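Local coordinates for periplasmic binding protein (Mycobacterium smegmatis, PDB 4MDY) that probably captures an iron complex outside the cytoplasmic membrane and delivers it to an ABC transporter, as a lipoprotein of the solute-binding protein 8 family, at residues W57-W68 with K265-S275; S157-V165 with Y279-P287. All blocks are in the same frame, centred on the assembly; numbering follows the deposited sequence.

Interaction 1 (W57-W68 with K265-S275)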
loop_
_atom_site.group_PDB
_atom_site.type_symbol
_atom_site.label_atom_id
_atom_site.label_comp_id
_atom_site.label_asym_id
_atom_site.label_seq_id
_atom_site.Cartn_x
_atom_site.Cartn_y
_atom_site.Cartn_z
ATOM N N TRP A 57 -1.720 10.983 -1.660
ATOM C CA TRP A 57 -0.357 10.484 -1.510
ATOM C C TRP A 57 0.454 10.776 -2.779
ATOM O O TRP A 57 1.372 11.593 -2.750
ATOM C CB TRP A 57 -0.387 8.988 -1.162
ATOM C CG TRP A 57 0.951 8.348 -0.976
ATOM C CD1 TRP A 57 2.161 8.972 -0.814
ATOM C CD2 TRP A 57 1.213 6.945 -0.897
ATOM N NE1 TRP A 57 3.158 8.036 -0.663
ATOM C CE2 TRP A 57 2.603 6.786 -0.712
ATOM C CE3 TRP A 57 0.408 5.805 -0.982
ATOM C CZ2 TRP A 57 3.206 5.529 -0.607
ATOM C CZ3 TRP A 57 1.006 4.559 -0.877
ATOM C CH2 TRP A 57 2.390 4.432 -0.688
ATOM N N PHE A 58 0.121 10.117 -3.883
ATOM C CA PHE A 58 0.772 10.395 -5.170
ATOM C C PHE A 58 -0.098 9.980 -6.352
ATOM O O PHE A 58 -1.155 9.374 -6.168
ATOM C CB PHE A 58 2.141 9.702 -5.249
ATOM C CG PHE A 58 2.065 8.205 -5.430
ATOM C CD1 PHE A 58 1.759 7.377 -4.358
ATOM C CD2 PHE A 58 2.321 7.624 -6.669
ATOM C CE1 PHE A 58 1.694 5.998 -4.520
ATOM C CE2 PHE A 58 2.259 6.247 -6.839
ATOM C CZ PHE A 58 1.944 5.433 -5.761
ATOM N N GLY A 59 0.356 10.326 -7.560
ATOM C CA GLY A 59 -0.289 9.901 -8.800
ATOM C C GLY A 59 -1.321 10.844 -9.399
ATOM O O GLY A 59 -1.821 10.589 -10.491
ATOM N N GLY A 60 -1.656 11.920 -8.690
ATOM C CA GLY A 60 -2.630 12.901 -9.178
ATOM C C GLY A 60 -3.975 12.315 -9.562
ATOM O O GLY A 60 -4.562 12.705 -10.569
ATOM N N GLU A 61 -4.461 11.367 -8.766
ATOM C CA GLU A 61 -5.742 10.723 -9.029
ATOM C C GLU A 61 -6.866 11.594 -8.482
ATOM O O GLU A 61 -6.669 12.301 -7.500
ATOM C CB GLU A 61 -5.791 9.350 -8.361
ATOM C CG GLU A 61 -4.694 8.405 -8.824
ATOM C CD GLU A 61 -4.870 7.935 -10.259
ATOM O OE1 GLU A 61 -6.024 7.851 -10.727
ATOM O OE2 GLU A 61 -3.851 7.638 -10.923
ATOM N N PRO A 62 -8.050 11.542 -9.109
ATOM C CA PRO A 62 -9.181 12.341 -8.610
ATOM C C PRO A 62 -9.583 11.964 -7.180
ATOM O O PRO A 62 -9.850 10.783 -6.890
ATOM C CB PRO A 62 -10.316 12.037 -9.600
ATOM C CG PRO A 62 -9.851 10.885 -10.427
ATOM C CD PRO A 62 -8.364 10.851 -10.370
ATOM N N PHE A 63 -9.598 12.971 -6.305
ATOM C CA PHE A 63 -9.878 12.803 -4.874
ATOM C C PHE A 63 -8.834 11.961 -4.127
ATOM O O PHE A 63 -9.068 11.550 -2.991
ATOM C CB PHE A 63 -11.287 12.236 -4.657
ATOM C CG PHE A 63 -12.373 13.100 -5.226
ATOM C CD1 PHE A 63 -12.679 14.320 -4.643
ATOM C CD2 PHE A 63 -13.085 12.697 -6.344
ATOM C CE1 PHE A 63 -13.679 15.118 -5.161
ATOM C CE2 PHE A 63 -14.089 13.490 -6.870
ATOM C CZ PHE A 63 -14.382 14.703 -6.279
ATOM N N GLY A 64 -7.683 11.736 -4.756
ATOM C CA GLY A 64 -6.644 10.852 -4.214
ATOM C C GLY A 64 -7.044 9.387 -4.224
ATOM O O GLY A 64 -6.366 8.549 -3.624
ATOM N N VAL A 65 -8.140 9.081 -4.914
ATOM C CA VAL A 65 -8.706 7.740 -4.959
ATOM C C VAL A 65 -8.358 7.127 -6.312
ATOM O O VAL A 65 -8.745 7.640 -7.364
ATOM C CB VAL A 65 -10.232 7.766 -4.750
ATOM C CG1 VAL A 65 -10.834 6.370 -4.858
ATOM C CG2 VAL A 65 -10.566 8.362 -3.394
ATOM N N TRP A 66 -7.622 6.026 -6.261
ATOM C CA TRP A 66 -7.121 5.358 -7.460
ATOM C C TRP A 66 -8.227 4.535 -8.134
ATOM O O TRP A 66 -9.273 4.277 -7.520
ATOM C CB TRP A 66 -5.903 4.490 -7.094
ATOM C CG TRP A 66 -4.650 5.307 -6.860
ATOM C CD1 TRP A 66 -4.441 6.226 -5.870
ATOM C CD2 TRP A 66 -3.447 5.280 -7.634
ATOM N NE1 TRP A 66 -3.189 6.765 -5.978
ATOM C CE2 TRP A 66 -2.555 6.200 -7.054
ATOM C CE3 TRP A 66 -3.039 4.570 -8.766
ATOM C CZ2 TRP A 66 -1.273 6.419 -7.562
ATOM C CZ3 TRP A 66 -1.767 4.792 -9.267
ATOM C CH2 TRP A 66 -0.902 5.700 -8.662
ATOM N N PRO A 67 -8.009 4.130 -9.406
ATOM C CA PRO A 67 -9.080 3.510 -10.191
ATOM C C PRO A 67 -9.786 2.320 -9.537
ATOM O O PRO A 67 -10.977 2.140 -9.728
ATOM C CB PRO A 67 -8.359 3.081 -11.473
ATOM C CG PRO A 67 -7.270 4.088 -11.625
ATOM C CD PRO A 67 -6.791 4.322 -10.218
ATOM N N TRP A 68 -9.059 1.519 -8.768
ATOM C CA TRP A 68 -9.648 0.335 -8.129
ATOM C C TRP A 68 -10.617 0.655 -6.981
ATOM O O TRP A 68 -11.283 -0.240 -6.476
ATOM C CB TRP A 68 -8.543 -0.595 -7.628
ATOM C CG TRP A 68 -7.608 0.081 -6.697
ATOM C CD1 TRP A 68 -7.828 0.362 -5.381
ATOM C CD2 TRP A 68 -6.312 0.604 -7.008
ATOM N NE1 TRP A 68 -6.747 1.011 -4.853
ATOM C CE2 TRP A 68 -5.802 1.175 -5.827
ATOM C CE3 TRP A 68 -5.531 0.642 -8.173
ATOM C CZ2 TRP A 68 -4.540 1.774 -5.767
ATOM C CZ3 TRP A 68 -4.269 1.232 -8.109
ATOM C CH2 TRP A 68 -3.792 1.788 -6.914
ATOM N N LYS A 265 1.634 2.356 -14.430
ATOM C CA LYS A 265 1.322 3.223 -13.298
ATOM C C LYS A 265 0.316 2.573 -12.337
ATOM O O LYS A 265 0.479 2.656 -11.114
ATOM C CB LYS A 265 0.761 4.558 -13.774
ATOM C CG LYS A 265 0.559 5.553 -12.645
ATOM C CD LYS A 265 -0.307 6.710 -13.081
ATOM C CE LYS A 265 -0.256 7.848 -12.088
ATOM N NZ LYS A 265 -1.174 8.924 -12.533
ATOM N N GLU A 266 -0.718 1.936 -12.882
ATOM C CA GLU A 266 -1.768 1.375 -12.032
ATOM C C GLU A 266 -1.229 0.215 -11.205
ATOM O O GLU A 266 -1.552 0.090 -10.030
ATOM C CB GLU A 266 -3.000 0.930 -12.831
ATOM C CG GLU A 266 -4.260 0.958 -11.970
ATOM C CD GLU A 266 -5.397 0.102 -12.482
ATOM O OE1 GLU A 266 -5.267 -0.507 -13.570
ATOM O OE2 GLU A 266 -6.431 0.043 -11.781
ATOM N N LEU A 267 -0.388 -0.616 -11.806
ATOM C CA LEU A 267 0.173 -1.744 -11.074
ATOM C C LEU A 267 1.162 -1.247 -10.019
ATOM O O LEU A 267 1.168 -1.752 -8.897
ATOM C CB LEU A 267 0.804 -2.763 -12.021
ATOM C CG LEU A 267 1.434 -3.987 -11.355
ATOM C CD1 LEU A 267 0.478 -4.651 -10.365
ATOM C CD2 LEU A 267 1.872 -4.983 -12.415
ATOM N N ALA A 268 1.972 -0.241 -10.362
ATOM C CA ALA A 268 2.868 0.371 -9.387
ATOM C C ALA A 268 2.059 0.932 -8.231
ATOM O O ALA A 268 2.403 0.734 -7.070
ATOM C CB ALA A 268 3.707 1.477 -10.023
ATOM N N GLY A 269 0.981 1.638 -8.552
ATOM C CA GLY A 269 0.107 2.201 -7.524
ATOM C C GLY A 269 -0.519 1.116 -6.668
ATOM O O GLY A 269 -0.578 1.233 -5.449
ATOM N N ALA A 270 -0.974 0.048 -7.310
ATOM C CA ALA A 270 -1.644 -1.038 -6.600
ATOM C C ALA A 270 -0.708 -1.715 -5.599
ATOM O O ALA A 270 -1.097 -1.969 -4.471
ATOM C CB ALA A 270 -2.221 -2.043 -7.587
ATOM N N ILE A 271 0.538 -1.947 -5.999
ATOM C CA ILE A 271 1.567 -2.492 -5.101
ATOM C C ILE A 271 1.832 -1.559 -3.912
ATOM O O ILE A 271 1.897 -2.009 -2.767
ATOM C CB ILE A 271 2.877 -2.764 -5.861
ATOM C CG1 ILE A 271 2.666 -3.897 -6.864
ATOM C CG2 ILE A 271 4.013 -3.108 -4.902
ATOM C CD1 ILE A 271 3.716 -3.969 -7.954
ATOM N N ALA A 272 1.966 -0.265 -4.194
ATOM C CA ALA A 272 2.217 0.741 -3.170
ATOM C C ALA A 272 1.112 0.799 -2.128
ATOM O O ALA A 272 1.391 0.846 -0.935
ATOM C CB ALA A 272 2.391 2.114 -3.805
ATOM N N PHE A 273 -0.137 0.799 -2.579
ATOM C CA PHE A 273 -1.272 0.900 -1.666
ATOM C C PHE A 273 -1.483 -0.360 -0.825
ATOM O O PHE A 273 -1.930 -0.268 0.325
ATOM C CB PHE A 273 -2.542 1.245 -2.429
ATOM C CG PHE A 273 -2.795 2.716 -2.515
ATOM C CD1 PHE A 273 -2.027 3.518 -3.351
ATOM C CD2 PHE A 273 -3.790 3.304 -1.746
ATOM C CE1 PHE A 273 -2.256 4.885 -3.422
ATOM C CE2 PHE A 273 -4.015 4.665 -1.810
ATOM C CZ PHE A 273 -3.247 5.452 -2.649
ATOM N N ALA A 274 -1.172 -1.522 -1.394
ATOM C CA ALA A 274 -1.227 -2.787 -0.651
ATOM C C ALA A 274 -2.498 -2.868 0.203
ATOM O O ALA A 274 -2.438 -3.063 1.417
ATOM C CB ALA A 274 0.011 -2.922 0.221
ATOM N N SER A 275 -3.644 -2.691 -0.443
ATOM C CA SER A 275 -4.917 -2.563 0.252
ATOM C C SER A 275 -5.878 -3.694 -0.110
ATOM O O SER A 275 -5.625 -4.447 -1.045
ATOM C CB SER A 275 -5.543 -1.215 -0.105
ATOM O OG SER A 275 -6.253 -1.294 -1.319
#
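F273, near the C-terminal end of helix 265-273, meets W57, W66 and W68. W68 turns the edge of its six-membered ring to the F273 face, the planes at 71° and W68 CZ2 3.8 Å from F273 CG. W57 lays CE3 over a face of F273, 3.7 Å from F273 CE1, and W66 meets the same ring obliquely, its NE1 3.3 Å from F273 CE1; W66 NE1 also makes a weak hydrogen bond to F58 O. The four rings form an aromatic cluster. G269, one helical turn earlier, lets W66 lie against the helix: G269 CA sits over the face of the six-membered ring in a CH-pi contact, 4.0 Å from its centroid. W68 is a knob in a hole made by E266, G269, A270 and F273. Helix 265-273 follows strand 260-262 of the parallel sheet, so its meeting with residues 57-68 is consistent with a contact between the two lobes of a solute-binding protein; a PEG molecule, probably from crystallisation, lies beside F58. At the start of the helix K265 is fully extended, CG anti to the backbone N (chi1 -174°), which carries NZ to a lone pair of G59 O at 2.7 Å; E61 OE2 adds a weak, long salt bridge. Farther out, D42 accepts a hydrogen bond from W68 NE1 and bonds S275 OG, while R197 binds A272 O.

Interaction 2 (S157-V165 with Y279-P287)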
loop_
_atom_site.group_PDB
_atom_site.type_symbol
_atom_site.label_atom_id
_atom_site.label_comp_id
_atom_site.label_asym_id
_atom_site.label_seq_id
_atom_site.Cartn_x
_atom_site.Cartn_y
_atom_site.Cartn_z
ATOM N N SER A 157 -9.957 -13.069 1.274
ATOM C CA SER A 157 -10.111 -13.036 -0.183
ATOM C C SER A 157 -8.795 -12.701 -0.895
ATOM O O SER A 157 -8.456 -13.316 -1.902
ATOM C CB SER A 157 -11.188 -12.018 -0.565
ATOM O OG SER A 157 -11.429 -12.042 -1.954
ATOM N N VAL A 158 -8.066 -11.721 -0.367
ATOM C CA VAL A 158 -6.758 -11.342 -0.902
ATOM C C VAL A 158 -5.755 -12.483 -0.782
ATOM O O VAL A 158 -5.085 -12.817 -1.755
ATOM C CB VAL A 158 -6.205 -10.083 -0.203
ATOM C CG1 VAL A 158 -4.727 -9.870 -0.526
ATOM C CG2 VAL A 158 -7.026 -8.863 -0.595
ATOM N N ASP A 159 -5.659 -13.076 0.409
ATOM C CA ASP A 159 -4.767 -14.218 0.625
ATOM C C ASP A 159 -5.070 -15.335 -0.375
ATOM O O ASP A 159 -4.155 -15.898 -0.992
ATOM C CB ASP A 159 -4.899 -14.752 2.059
ATOM C CG ASP A 159 -4.247 -13.844 3.096
ATOM O OD1 ASP A 159 -3.423 -12.979 2.719
ATOM O OD2 ASP A 159 -4.554 -13.997 4.300
ATOM N N ASP A 160 -6.357 -15.634 -0.540
ATOM C CA ASP A 160 -6.805 -16.671 -1.473
ATOM C C ASP A 160 -6.454 -16.361 -2.926
ATOM O O ASP A 160 -6.093 -17.263 -3.673
ATOM C CB ASP A 160 -8.317 -16.900 -1.351
ATOM C CG ASP A 160 -8.713 -17.566 -0.037
ATOM O OD1 ASP A 160 -7.832 -18.082 0.689
ATOM O OD2 ASP A 160 -9.921 -17.572 0.272
ATOM N N ARG A 161 -6.572 -15.101 -3.333
ATOM C CA ARG A 161 -6.140 -14.700 -4.683
ATOM C C ARG A 161 -4.675 -15.052 -4.942
ATOM O O ARG A 161 -4.352 -15.633 -5.975
ATOM C CB ARG A 161 -6.351 -13.200 -4.923
ATOM C CG ARG A 161 -7.802 -12.760 -5.081
ATOM C CD ARG A 161 -8.514 -13.408 -6.264
ATOM N NE ARG A 161 -7.835 -13.176 -7.545
ATOM C CZ ARG A 161 -7.916 -12.057 -8.267
ATOM N NH1 ARG A 161 -8.647 -11.019 -7.860
ATOM N NH2 ARG A 161 -7.253 -11.974 -9.415
ATOM N N PHE A 162 -3.788 -14.715 -4.008
ATOM C CA PHE A 162 -2.362 -15.018 -4.174
ATOM C C PHE A 162 -2.063 -16.523 -4.108
ATOM O O PHE A 162 -1.220 -17.019 -4.857
ATOM C CB PHE A 162 -1.518 -14.229 -3.168
ATOM C CG PHE A 162 -1.590 -12.739 -3.368
ATOM C CD1 PHE A 162 -1.327 -12.177 -4.619
ATOM C CD2 PHE A 162 -1.934 -11.897 -2.326
ATOM C CE1 PHE A 162 -1.402 -10.806 -4.819
ATOM C CE2 PHE A 162 -2.005 -10.526 -2.520
ATOM C CZ PHE A 162 -1.742 -9.979 -3.766
ATOM N N THR A 163 -2.761 -17.238 -3.229
ATOM C CA THR A 163 -2.687 -18.708 -3.173
ATOM C C THR A 163 -3.070 -19.320 -4.522
ATOM O O THR A 163 -2.446 -20.273 -4.978
ATOM C CB THR A 163 -3.618 -19.274 -2.077
ATOM O OG1 THR A 163 -3.034 -19.040 -0.789
ATOM C CG2 THR A 163 -3.844 -20.784 -2.247
ATOM N N THR A 164 -4.098 -18.763 -5.152
ATOM C CA THR A 164 -4.565 -19.242 -6.446
ATOM C C THR A 164 -3.537 -18.962 -7.551
ATOM O O THR A 164 -3.388 -19.768 -8.469
ATOM C CB THR A 164 -5.929 -18.619 -6.808
ATOM O OG1 THR A 164 -6.917 -19.075 -5.879
ATOM C CG2 THR A 164 -6.365 -19.008 -8.206
ATOM N N VAL A 165 -2.835 -17.831 -7.461
ATOM C CA VAL A 165 -1.775 -17.507 -8.426
ATOM C C VAL A 165 -0.696 -18.594 -8.392
ATOM O O VAL A 165 -0.224 -19.054 -9.437
ATOM C CB VAL A 165 -1.136 -16.126 -8.156
ATOM C CG1 VAL A 165 0.103 -15.924 -9.020
ATOM C CG2 VAL A 165 -2.140 -15.009 -8.420
ATOM N N TYR A 279 -4.779 -4.922 -3.856
ATOM C CA TYR A 279 -4.103 -6.208 -4.029
ATOM C C TYR A 279 -4.741 -7.145 -5.073
ATOM O O TYR A 279 -4.010 -7.854 -5.764
ATOM C CB TYR A 279 -3.922 -6.940 -2.690
ATOM C CG TYR A 279 -2.601 -6.680 -1.985
ATOM C CD1 TYR A 279 -1.395 -6.584 -2.692
ATOM C CD2 TYR A 279 -2.552 -6.570 -0.599
ATOM C CE1 TYR A 279 -0.195 -6.350 -2.038
ATOM C CE2 TYR A 279 -1.359 -6.350 0.062
ATOM C CZ TYR A 279 -0.183 -6.244 -0.654
ATOM O OH TYR A 279 0.993 -6.027 0.018
ATOM N N PRO A 280 -6.088 -7.165 -5.186
ATOM C CA PRO A 280 -6.717 -7.869 -6.314
ATOM C C PRO A 280 -6.213 -7.412 -7.685
ATOM O O PRO A 280 -6.074 -8.239 -8.587
ATOM C CB PRO A 280 -8.208 -7.563 -6.129
ATOM C CG PRO A 280 -8.356 -7.458 -4.644
ATOM C CD PRO A 280 -7.094 -6.763 -4.185
ATOM N N VAL A 281 -5.920 -6.122 -7.835
ATOM C CA VAL A 281 -5.335 -5.612 -9.088
ATOM C C VAL A 281 -3.935 -6.201 -9.322
ATOM O O VAL A 281 -3.577 -6.540 -10.454
ATOM C CB VAL A 281 -5.266 -4.069 -9.096
ATOM C CG1 VAL A 281 -4.495 -3.556 -10.309
ATOM C CG2 VAL A 281 -6.665 -3.477 -9.057
ATOM N N VAL A 282 -3.158 -6.334 -8.248
ATOM C CA VAL A 282 -1.834 -6.952 -8.319
ATOM C C VAL A 282 -1.970 -8.422 -8.718
ATOM O O VAL A 282 -1.229 -8.899 -9.580
ATOM C CB VAL A 282 -1.063 -6.816 -6.983
ATOM C CG1 VAL A 282 0.292 -7.510 -7.054
ATOM C CG2 VAL A 282 -0.898 -5.346 -6.593
ATOM N N ALA A 283 -2.924 -9.130 -8.113
ATOM C CA ALA A 283 -3.136 -10.547 -8.432
ATOM C C ALA A 283 -3.613 -10.739 -9.881
ATOM O O ALA A 283 -3.350 -11.774 -10.487
ATOM C CB ALA A 283 -4.110 -11.184 -7.451
ATOM N N ASP A 284 -4.302 -9.745 -10.436
ATOM C CA ASP A 284 -4.725 -9.801 -11.838
ATOM C C ASP A 284 -3.566 -9.538 -12.789
ATOM O O ASP A 284 -3.338 -10.314 -13.718
ATOM C CB ASP A 284 -5.834 -8.785 -12.133
ATOM C CG ASP A 284 -7.212 -9.292 -11.774
ATOM O OD1 ASP A 284 -7.388 -10.519 -11.621
ATOM O OD2 ASP A 284 -8.131 -8.459 -11.656
ATOM N N GLN A 285 -2.845 -8.441 -12.560
ATOM C CA GLN A 285 -1.941 -7.891 -13.582
ATOM C C GLN A 285 -0.482 -8.353 -13.485
ATOM O O GLN A 285 0.218 -8.406 -14.501
ATOM C CB GLN A 285 -1.997 -6.363 -13.570
ATOM C CG GLN A 285 -3.382 -5.809 -13.863
ATOM C CD GLN A 285 -3.402 -4.302 -14.090
ATOM O OE1 GLN A 285 -2.377 -3.686 -14.391
ATOM N NE2 GLN A 285 -4.589 -3.703 -13.969
ATOM N N LEU A 286 -0.009 -8.672 -12.284
ATOM C CA LEU A 286 1.392 -9.067 -12.125
ATOM C C LEU A 286 1.695 -10.480 -12.619
ATOM O O LEU A 286 2.740 -10.687 -13.236
ATOM C CB LEU A 286 1.872 -8.892 -10.672
ATOM C CG LEU A 286 3.370 -9.154 -10.414
ATOM C CD1 LEU A 286 4.275 -8.336 -11.330
ATOM C CD2 LEU A 286 3.712 -8.883 -8.958
ATOM N N PRO A 287 0.813 -11.464 -12.335
ATOM C CA PRO A 287 1.195 -12.813 -12.772
ATOM C C PRO A 287 1.429 -12.996 -14.280
ATOM O O PRO A 287 2.370 -13.687 -14.648
ATOM C CB PRO A 287 0.059 -13.694 -12.240
ATOM C CG PRO A 287 -0.411 -12.956 -11.017
ATOM C CD PRO A 287 -0.336 -11.506 -11.411
#
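Two nearly parallel helical segments, 157-165 of helix 148-168 and 279-287 of the C-terminal helix 279-294, pack here in a largely buried, mostly apolar contact that carries one salt bridge at its rim. The axes of segments 157-165 and 279-287 come within 9.6 Å, their directions 11° apart. The A283 methyl faces the other helix, with F162 CE1 and the R161 guanidinium on opposite flanks. F162 drives its edge into the face of Y279 in an offset edge-to-face pair, the planes at 86° and F162 CZ 3.6 Å from Y279 CD1. V158 CG1 rests 3.7 Å from Y279 CB. In the periplasmic binding protein fold of this family, a long helix links the two lobes; the range 148-168 fits that backbone helix, and the C-terminal helix lies along it. At the far end both methyls of V165 meet P287 CG, with V165 CG1 3.6 Å and V165 CG2 3.7 Å from it, next to the kink where the proline nitrogen has no bond to the turn before. The polar edge belongs to R161. Bends at chi2 and chi3, both near -60°, fold its chain back across the helix gap, laying one guanidinium face over the A283 methyl. R161 NH2 then bonds D284 OD1 at 2.6 Å, close to the guanidinium plane but from above the plane of the carboxylate. Beyond the pair, M204 touches F162 and V165, helix 199-203 covers F162 and V282 through Q203 and F200, and W134 meets Y279 edge-to-face.

The two contacts lie about 17 Å apart, centre to centre, and are joined by consecutive elements: helix 265-273 of interaction 1 runs through a short loop into helix 279-294 of interaction 2. Along the chain the segments alternate, 57-68, 157-165, 265-275, 279-287, so the C-terminal part returns first to the N-terminal region and then to helix 148-168. The pair of final helices also pack on each other, with A270 CB 3.7 Å from V282 CG2 and a probable hydrogen bond of 3.3 Å from Q285 NE2 to E266 OE1. W68 also reaches V281. The last two helices thereby link the N-terminal region to helix 148-168, consistent with their lying at the junction of the two lobes.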